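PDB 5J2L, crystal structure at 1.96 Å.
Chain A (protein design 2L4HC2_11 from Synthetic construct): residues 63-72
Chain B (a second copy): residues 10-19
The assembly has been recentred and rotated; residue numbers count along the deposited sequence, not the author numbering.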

# COMPACT_ATOMS: atom_id res chain seq x y z
N GLN A 63 1.74 -1.63 5.99
CA GLN A 63 3.00 -1.64 5.26
C GLN A 63 3.66 -0.28 5.31
O GLN A 63 4.85 -0.17 5.58
CB GLN A 63 2.81 -2.11 3.82
CG GLN A 63 4.10 -2.14 3.04
CD GLN A 63 3.99 -2.83 1.70
OE1 GLN A 63 3.23 -2.44 0.81
NE2 GLN A 63 4.76 -3.91 1.58
N SER A 64 2.86 0.73 5.05
CA SER A 64 3.27 2.11 5.05
C SER A 64 3.90 2.50 6.39
O SER A 64 4.98 3.09 6.42
CB SER A 64 2.06 2.96 4.72
OG SER A 64 2.38 4.32 4.72
N GLU A 65 3.24 2.14 7.49
CA GLU A 65 3.77 2.48 8.81
C GLU A 65 5.08 1.76 9.09
O GLU A 65 5.99 2.36 9.66
CB GLU A 65 2.74 2.18 9.89
CG GLU A 65 1.54 3.11 9.84
CD GLU A 65 1.93 4.56 9.99
OE1 GLU A 65 2.70 4.86 10.88
OE2 GLU A 65 1.46 5.37 9.22
N LYS A 66 5.22 0.52 8.63
CA LYS A 66 6.49 -0.17 8.81
C LYS A 66 7.59 0.48 8.01
O LYS A 66 8.72 0.59 8.49
CB LYS A 66 6.38 -1.66 8.50
CG LYS A 66 5.70 -2.43 9.62
CD LYS A 66 6.59 -2.41 10.85
CE LYS A 66 5.93 -3.01 12.08
NZ LYS A 66 6.82 -2.88 13.29
N LEU A 67 7.27 0.94 6.81
CA LEU A 67 8.30 1.59 6.01
C LEU A 67 8.72 2.89 6.67
O LEU A 67 9.89 3.26 6.62
CB LEU A 67 7.83 1.83 4.57
CG LEU A 67 7.61 0.56 3.76
CD1 LEU A 67 7.12 0.93 2.36
CD2 LEU A 67 8.89 -0.25 3.75
N ARG A 68 7.75 3.58 7.30
CA ARG A 68 8.03 4.83 7.99
C ARG A 68 9.05 4.58 9.09
O ARG A 68 9.99 5.36 9.26
CB ARG A 68 6.74 5.44 8.51
CG ARG A 68 6.85 6.80 9.18
CD ARG A 68 5.49 7.34 9.52
NE ARG A 68 4.69 7.53 8.30
CZ ARG A 68 4.78 8.59 7.46
NH1 ARG A 68 5.59 9.59 7.71
NH2 ARG A 68 4.06 8.65 6.34
N GLU A 69 8.86 3.47 9.82
CA GLU A 69 9.76 3.06 10.90
C GLU A 69 11.18 2.80 10.39
O GLU A 69 12.16 3.26 10.99
CB GLU A 69 9.21 1.82 11.62
CG GLU A 69 7.97 2.09 12.45
CD GLU A 69 7.35 0.86 13.10
OE1 GLU A 69 7.89 -0.22 12.98
OE2 GLU A 69 6.31 1.01 13.71
N ILE A 70 11.27 2.07 9.27
CA ILE A 70 12.55 1.76 8.66
C ILE A 70 13.25 3.04 8.28
O ILE A 70 14.43 3.21 8.56
CB ILE A 70 12.38 0.84 7.43
CG1 ILE A 70 11.91 -0.55 7.88
CG2 ILE A 70 13.68 0.75 6.63
CD1 ILE A 70 11.43 -1.43 6.75
N ILE A 71 12.51 3.94 7.65
CA ILE A 71 13.10 5.21 7.24
C ILE A 71 13.65 5.97 8.44
O ILE A 71 14.76 6.49 8.36
CB ILE A 71 12.09 6.06 6.46
CG1 ILE A 71 11.83 5.38 5.10
CG2 ILE A 71 12.61 7.48 6.31
CD1 ILE A 71 10.66 5.96 4.34
N GLU A 72 12.90 6.01 9.53
CA GLU A 72 13.36 6.73 10.72
C GLU A 72 14.67 6.14 11.25
O GLU A 72 15.58 6.88 11.62
CB GLU A 72 12.29 6.73 11.80
CG GLU A 72 11.07 7.57 11.44
CD GLU A 72 10.01 7.57 12.51
OE1 GLU A 72 10.27 7.09 13.58
OE2 GLU A 72 8.94 8.07 12.24
N LYS B 10 18.23 10.08 -1.47
CA LYS B 10 17.30 8.99 -1.71
C LYS B 10 16.36 8.73 -0.55
O LYS B 10 15.21 8.34 -0.75
CB LYS B 10 18.06 7.73 -2.07
CG LYS B 10 18.60 7.75 -3.47
CD LYS B 10 17.43 7.66 -4.42
CE LYS B 10 17.84 7.56 -5.87
NZ LYS B 10 16.66 7.29 -6.72
N LEU B 11 16.84 8.94 0.66
CA LEU B 11 16.04 8.69 1.84
C LEU B 11 14.95 9.77 1.89
O LEU B 11 13.80 9.49 2.24
CB LEU B 11 16.91 8.69 3.11
CG LEU B 11 16.22 8.20 4.40
CD1 LEU B 11 15.79 6.75 4.19
CD2 LEU B 11 17.18 8.31 5.58
N ARG B 12 15.33 11.01 1.56
CA ARG B 12 14.40 12.13 1.56
C ARG B 12 13.33 11.88 0.51
O ARG B 12 12.14 12.15 0.74
CB ARG B 12 15.15 13.44 1.31
CG ARG B 12 16.08 13.80 2.47
CD ARG B 12 16.82 15.08 2.28
NE ARG B 12 17.85 15.21 3.30
CZ ARG B 12 17.67 15.65 4.57
NH1 ARG B 12 16.49 16.04 5.00
NH2 ARG B 12 18.73 15.66 5.36
N GLU B 13 13.74 11.33 -0.63
CA GLU B 13 12.81 10.97 -1.69
C GLU B 13 11.82 9.91 -1.20
O GLU B 13 10.62 10.05 -1.37
CB GLU B 13 13.57 10.52 -2.94
CG GLU B 13 12.68 10.19 -4.14
CD GLU B 13 13.42 9.97 -5.43
OE1 GLU B 13 14.42 10.62 -5.64
OE2 GLU B 13 13.00 9.15 -6.20
N ALA B 14 12.34 8.86 -0.56
CA ALA B 14 11.50 7.80 -0.01
C ALA B 14 10.47 8.37 0.95
O ALA B 14 9.30 8.00 0.90
CB ALA B 14 12.35 6.74 0.70
N GLN B 15 10.90 9.28 1.81
CA GLN B 15 10.00 9.90 2.77
C GLN B 15 8.91 10.71 2.10
O GLN B 15 7.74 10.60 2.46
CB GLN B 15 10.79 10.77 3.74
CG GLN B 15 9.94 11.47 4.79
CD GLN B 15 9.27 10.52 5.75
OE1 GLN B 15 9.90 9.65 6.36
NE2 GLN B 15 7.97 10.71 5.92
N ARG B 16 9.29 11.51 1.10
CA ARG B 16 8.32 12.34 0.42
C ARG B 16 7.27 11.48 -0.26
O ARG B 16 6.08 11.78 -0.22
CB ARG B 16 8.96 13.23 -0.64
CG ARG B 16 9.87 14.35 -0.17
CD ARG B 16 10.11 15.34 -1.28
NE ARG B 16 10.62 14.69 -2.47
CZ ARG B 16 11.91 14.44 -2.75
NH1 ARG B 16 12.86 14.80 -1.91
NH2 ARG B 16 12.22 13.82 -3.87
N GLU B 17 7.72 10.41 -0.91
CA GLU B 17 6.81 9.57 -1.66
C GLU B 17 5.90 8.78 -0.72
O GLU B 17 4.73 8.56 -1.03
CB GLU B 17 7.59 8.63 -2.58
CG GLU B 17 8.34 9.33 -3.70
CD GLU B 17 7.45 10.03 -4.69
OE1 GLU B 17 6.48 9.44 -5.11
OE2 GLU B 17 7.73 11.17 -5.02
N LEU B 18 6.44 8.37 0.43
CA LEU B 18 5.65 7.62 1.38
C LEU B 18 4.51 8.51 1.89
O LEU B 18 3.38 8.05 2.05
CB LEU B 18 6.51 7.12 2.56
CG LEU B 18 5.82 6.15 3.54
CD1 LEU B 18 5.45 4.87 2.78
CD2 LEU B 18 6.75 5.83 4.71
N ASP B 19 4.81 9.78 2.16
CA ASP B 19 3.81 10.74 2.63
C ASP B 19 2.71 10.92 1.59
O ASP B 19 1.53 11.02 1.93
CB ASP B 19 4.46 12.06 3.01
CG ASP B 19 5.26 11.92 4.31
OD1 ASP B 19 4.99 11.00 5.05
OD2 ASP B 19 6.13 12.72 4.56

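How does the chain A helix first meet its partner? The two helices run roughly antiparallel, their directions 156° apart, so the start of this stretch faces the end of the other, with Ser A64 nearest Leu B18 in the backbone register. Ser A64 OG lies 3.7 Å from Leu B18 CD1, a van der Waals contact. One turn on, Leu A67 points toward chain B, and Leu A67 CB sits 4.1 Å from Leu B18 CD2.

What holds Leu B18 in place? Its side chain is a knob in a hole formed by Ser A64, Leu A67, Arg A68 and Ile A71. Leu B18 CD2 lies 3.6 Å from the backbone N of Arg A68, an atom whose hydrogen bond is already spent on Ser A64 O within the helix.

Why does Arg A68 reach across? Its CA-to-CB bond points sideways, but the chain, t at chi1 and chi2 and bent at chi3 (m), brings the guanidinium to Asp B19, where a salt bridge forms. Arg A68 NH2 donates to Asp B19 OD1 at 2.8 Å and Arg A68 NH1 to the same oxygen at 3.1 Å, so one carboxylate oxygen takes both bonds near the guanidinium plane. Leu B18 CD2 covers one face of the group. The other carboxylate oxygen, Asp B19 OD2, accepts a hydrogen bond from Gln B15 NE2 at 3.0 Å. Gln B15 NE2 also lies 3.2 Å from Arg A68 NH1, but both are donors and no bond joins them.

What closes the contact at Ile A71? Here the knob comes from chain A, seated among Leu B11, Ala B14, Gln B15 and Leu B18. Ile A71 CD1 packs 4.1 Å from Ala B14 CB and 3.9 Å from Leu B18 CD2, while Ile A71 CG2 lies 3.9 Å from Leu B11 CD1. The two knobs thus touch, each helping to wall the other's hole.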